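Local coordinates for protein D-glycerate 2-kinase (Thermotoga maritima, PDB 2B8N) that phosphorylates D-glycerate to 2-phosphoglycerate with ATP, a magnesium-dependent step in the degradation of serine, at residues A[182-187]-A[247-252]. Numbering follows the deposited sequence.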
ATOM      1  N   GLY A 182      -7.798   5.176  16.392  1.00 28.70           N
ATOM      2  CA  GLY A 182      -9.198   5.530  16.632  1.00 27.50           C
ATOM      3  C   GLY A 182      -9.424   7.008  16.848  1.00 26.30           C
ATOM      4  O   GLY A 182     -10.306   7.387  17.634  1.00 25.44           O
ATOM      5  N   GLY A 183      -8.628   7.835  16.165  1.00 26.00           N
ATOM      6  CA  GLY A 183      -8.781   9.297  16.211  1.00 26.33           C
ATOM      7  C   GLY A 183      -8.099   9.977  17.394  1.00 26.16           C
ATOM      8  O   GLY A 183      -8.141  11.195  17.532  1.00 25.79           O
ATOM      9  N   ARG A 184      -7.457   9.205  18.254  1.00 26.63           N
ATOM     10  CA  ARG A 184      -6.885   9.776  19.489  1.00 28.03           C
ATOM     11  C   ARG A 184      -5.688  10.715  19.267  1.00 27.89           C
ATOM     12  O   ARG A 184      -5.509  11.715  19.987  1.00 27.97           O
ATOM     13  CB  ARG A 184      -6.553   8.658  20.474  1.00 27.81           C
ATOM     14  CG  ARG A 184      -7.841   8.076  21.041  1.00 25.69           C
ATOM     15  CD  ARG A 184      -7.645   7.009  22.074  1.00 25.07           C
ATOM     16  NE  ARG A 184      -8.779   6.939  23.005  1.00 20.49           N
ATOM     17  CZ  ARG A 184      -9.231   5.816  23.553  1.00 25.21           C
ATOM     18  NH1 ARG A 184      -8.680   4.640  23.264  1.00 25.89           N
ATOM     19  NH2 ARG A 184     -10.254   5.858  24.402  1.00 28.97           N
ATOM     20  N   PHE A 185      -4.904  10.404  18.245  1.00 27.52           N
ATOM     21  CA  PHE A 185      -3.815  11.261  17.833  1.00 27.00           C
ATOM     22  C   PHE A 185      -4.302  12.655  17.474  1.00 26.34           C
ATOM     23  O   PHE A 185      -3.743  13.622  17.944  1.00 28.17           O
ATOM     24  CB  PHE A 185      -3.043  10.630  16.670  1.00 26.88           C
ATOM     25  CG  PHE A 185      -1.886  11.440  16.222  1.00 26.96           C
ATOM     26  CD1 PHE A 185      -0.901  11.833  17.128  1.00 31.59           C
ATOM     27  CD2 PHE A 185      -1.766  11.825  14.905  1.00 27.33           C
ATOM     28  CE1 PHE A 185       0.189  12.593  16.711  1.00 26.21           C
ATOM     29  CE2 PHE A 185      -0.679  12.568  14.487  1.00 26.97           C
ATOM     30  CZ  PHE A 185       0.295  12.951  15.401  1.00 29.51           C
ATOM     31  N   ALA A 186      -5.344  12.761  16.659  1.00 27.89           N
ATOM     32  CA  ALA A 186      -5.943  14.071  16.292  1.00 28.40           C
ATOM     33  C   ALA A 186      -6.514  14.745  17.514  1.00 28.26           C
ATOM     34  O   ALA A 186      -6.505  15.989  17.627  1.00 30.27           O
ATOM     35  CB  ALA A 186      -7.052  13.903  15.240  1.00 28.07           C
ATOM     36  N   GLU A 187      -7.026  13.916  18.416  1.00 27.34           N
ATOM     37  CA  GLU A 187      -7.579  14.385  19.660  1.00 28.67           C
ATOM     38  C   GLU A 187      -6.482  14.971  20.551  1.00 28.60           C
ATOM     39  O   GLU A 187      -6.739  15.916  21.291  1.00 28.93           O
ATOM     40  CB  GLU A 187      -8.318  13.242  20.352  1.00 29.30           C
ATOM     41  CG  GLU A 187      -8.765  13.543  21.757  1.00 33.03           C
ATOM     42  CD  GLU A 187      -9.743  12.524  22.289  1.00 31.95           C
ATOM     43  OE1 GLU A 187      -9.416  11.329  22.321  1.00 34.52           O
ATOM     44  OE2 GLU A 187     -10.850  12.931  22.681  1.00 42.93           O
ATOM     45  N   GLU A 247     -14.130   5.586  25.799  1.00 27.74           N
ATOM     46  CA  GLU A 247     -14.664   5.650  24.464  1.00 27.16           C
ATOM     47  C   GLU A 247     -13.758   6.491  23.593  1.00 26.24           C
ATOM     48  O   GLU A 247     -13.135   7.448  24.086  1.00 25.58           O
ATOM     49  CB  GLU A 247     -16.085   6.210  24.470  1.00 26.61           C
ATOM     50  CG  GLU A 247     -16.800   6.034  23.147  1.00 27.15           C
ATOM     51  CD  GLU A 247     -16.781   4.601  22.674  1.00 26.42           C
ATOM     52  OE1 GLU A 247     -17.603   3.819  23.189  1.00 21.74           O
ATOM     53  OE2 GLU A 247     -15.936   4.267  21.814  1.00 26.42           O
ATOM     54  N   THR A 248     -13.697   6.119  22.311  1.00 25.40           N
ATOM     55  CA  THR A 248     -12.850   6.776  21.319  1.00 25.33           C
ATOM     56  C   THR A 248     -13.626   7.912  20.697  1.00 26.44           C
ATOM     57  O   THR A 248     -14.863   7.883  20.730  1.00 26.59           O
ATOM     58  CB  THR A 248     -12.470   5.801  20.212  1.00 24.80           C
ATOM     59  OG1 THR A 248     -13.659   5.229  19.678  1.00 18.70           O
ATOM     60  CG2 THR A 248     -11.585   4.692  20.772  1.00 21.84           C
ATOM     61  N   PRO A 249     -12.918   8.934  20.165  1.00 26.57           N
ATOM     62  CA  PRO A 249     -13.550  10.108  19.550  1.00 26.22           C
ATOM     63  C   PRO A 249     -14.514   9.765  18.428  1.00 26.98           C
ATOM     64  O   PRO A 249     -14.102   9.135  17.451  1.00 28.21           O
ATOM     65  CB  PRO A 249     -12.369  10.911  19.003  1.00 26.25           C
ATOM     66  CG  PRO A 249     -11.183  10.042  19.100  1.00 29.02           C
ATOM     67  CD  PRO A 249     -11.451   9.054  20.177  1.00 27.69           C
ATOM     68  N   LYS A 250     -15.780  10.182  18.579  1.00 26.69           N
ATOM     69  CA  LYS A 250     -16.852   9.882  17.613  1.00 25.83           C
ATOM     70  C   LYS A 250     -16.898  10.901  16.464  1.00 26.40           C
ATOM     71  O   LYS A 250     -17.465  10.627  15.417  1.00 25.11           O
ATOM     72  CB  LYS A 250     -18.203   9.764  18.344  1.00 23.69           C
ATOM     73  CG  LYS A 250     -18.286   8.554  19.336  1.00 19.46           C
ATOM     74  CD  LYS A 250     -18.381   7.178  18.594  1.00 20.51           C
ATOM     75  CE  LYS A 250     -17.932   5.986  19.465  1.00 22.13           C
ATOM     76  NZ  LYS A 250     -16.454   5.711  19.468  1.00 14.65           N
ATOM     77  N   HIS A 251     -16.244  12.043  16.657  1.00 28.46           N
ATOM     78  CA  HIS A 251     -16.208  13.122  15.690  1.00 30.85           C
ATOM     79  C   HIS A 251     -14.894  13.871  15.884  1.00 28.85           C
ATOM     80  O   HIS A 251     -14.383  13.952  17.001  1.00 26.78           O
ATOM     81  CB  HIS A 251     -17.398  14.059  15.945  1.00 33.48           C
ATOM     82  CG  HIS A 251     -17.374  14.714  17.306  1.00 47.50           C
ATOM     83  ND1 HIS A 251     -18.043  14.197  18.402  1.00 55.38           N
ATOM     84  CD2 HIS A 251     -16.755  15.844  17.746  1.00 55.44           C
ATOM     85  CE1 HIS A 251     -17.839  14.978  19.453  1.00 55.77           C
ATOM     86  NE2 HIS A 251     -17.057  15.980  19.083  1.00 58.57           N
ATOM     87  N   LEU A 252     -14.347  14.399  14.792  1.00 29.39           N
ATOM     88  CA  LEU A 252     -13.114  15.204  14.834  1.00 29.16           C
ATOM     89  C   LEU A 252     -13.338  16.490  14.033  1.00 28.62           C
ATOM     90  O   LEU A 252     -13.816  16.434  12.915  1.00 29.66           O
ATOM     91  CB  LEU A 252     -11.927  14.422  14.247  1.00 28.31           C
ATOM     92  CG  LEU A 252     -11.514  13.059  14.848  1.00 27.41           C
ATOM     93  CD1 LEU A 252     -10.442  12.370  14.020  1.00 24.34           C
ATOM     94  CD2 LEU A 252     -11.032  13.190  16.255  1.00 30.38           C
TER
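The side chain of Glu247 starts away from residues 182-187, and its carbonyl faces them: Arg184 NH2 reaches Glu247 O at 3.3 Å in a weak hydrogen bond, bent to 126°. Carboxylate OE2 accepts from Thr248 N and from Lys250 NZ, the latter a salt bridge, and is hydrogen-bonded to His176 NE2, while OE1 is bonded to Ser222 N. In Thr248 the two branches divide the work. OG1 bonds Asp218, while CG2 sits over the centre of one face of the Arg184 guanidinium, 3.8 Å from CZ. The arginine suits this place because its chain, extended from CG to NE, carries a flat group whose face the methyl covers; NH1 is hydrogen-bonded to Ser178 O, and NH2 has a second weak bond, to Gln246 O. An alanine here would lose the guanidinium and would probably loosen the hold on Glu247 O and Ser178 O. Pro249 is the wedge: CG lies 3.2 Å from Gly182 O, and CD meets both Arg184 CG and, at 3.7 Å, Glu187 OE1. Both glycines have positive phi, which suits glycine, and without side chains they let the proline ring lie against their backbone. Lys250 NZ gathers backbone carbonyls, Thr248 O and those of Asp218 and Ser220. The side chain of Leu252 leaves the backbone toward the helix, CD1 resting 3.9 Å from Ala186 CB and CD2 by Gly183 O; the small alanine lets the leucine approach closely. The arrangement is a helix N-terminus, Gly183 at the N-cap position with its carbonyl taken by Glu187 N, packed against a proline-bearing loop; it joins the helix before strand 193-199 to the loop entering the neighbouring edge strand 255-261 of the parallel sheet.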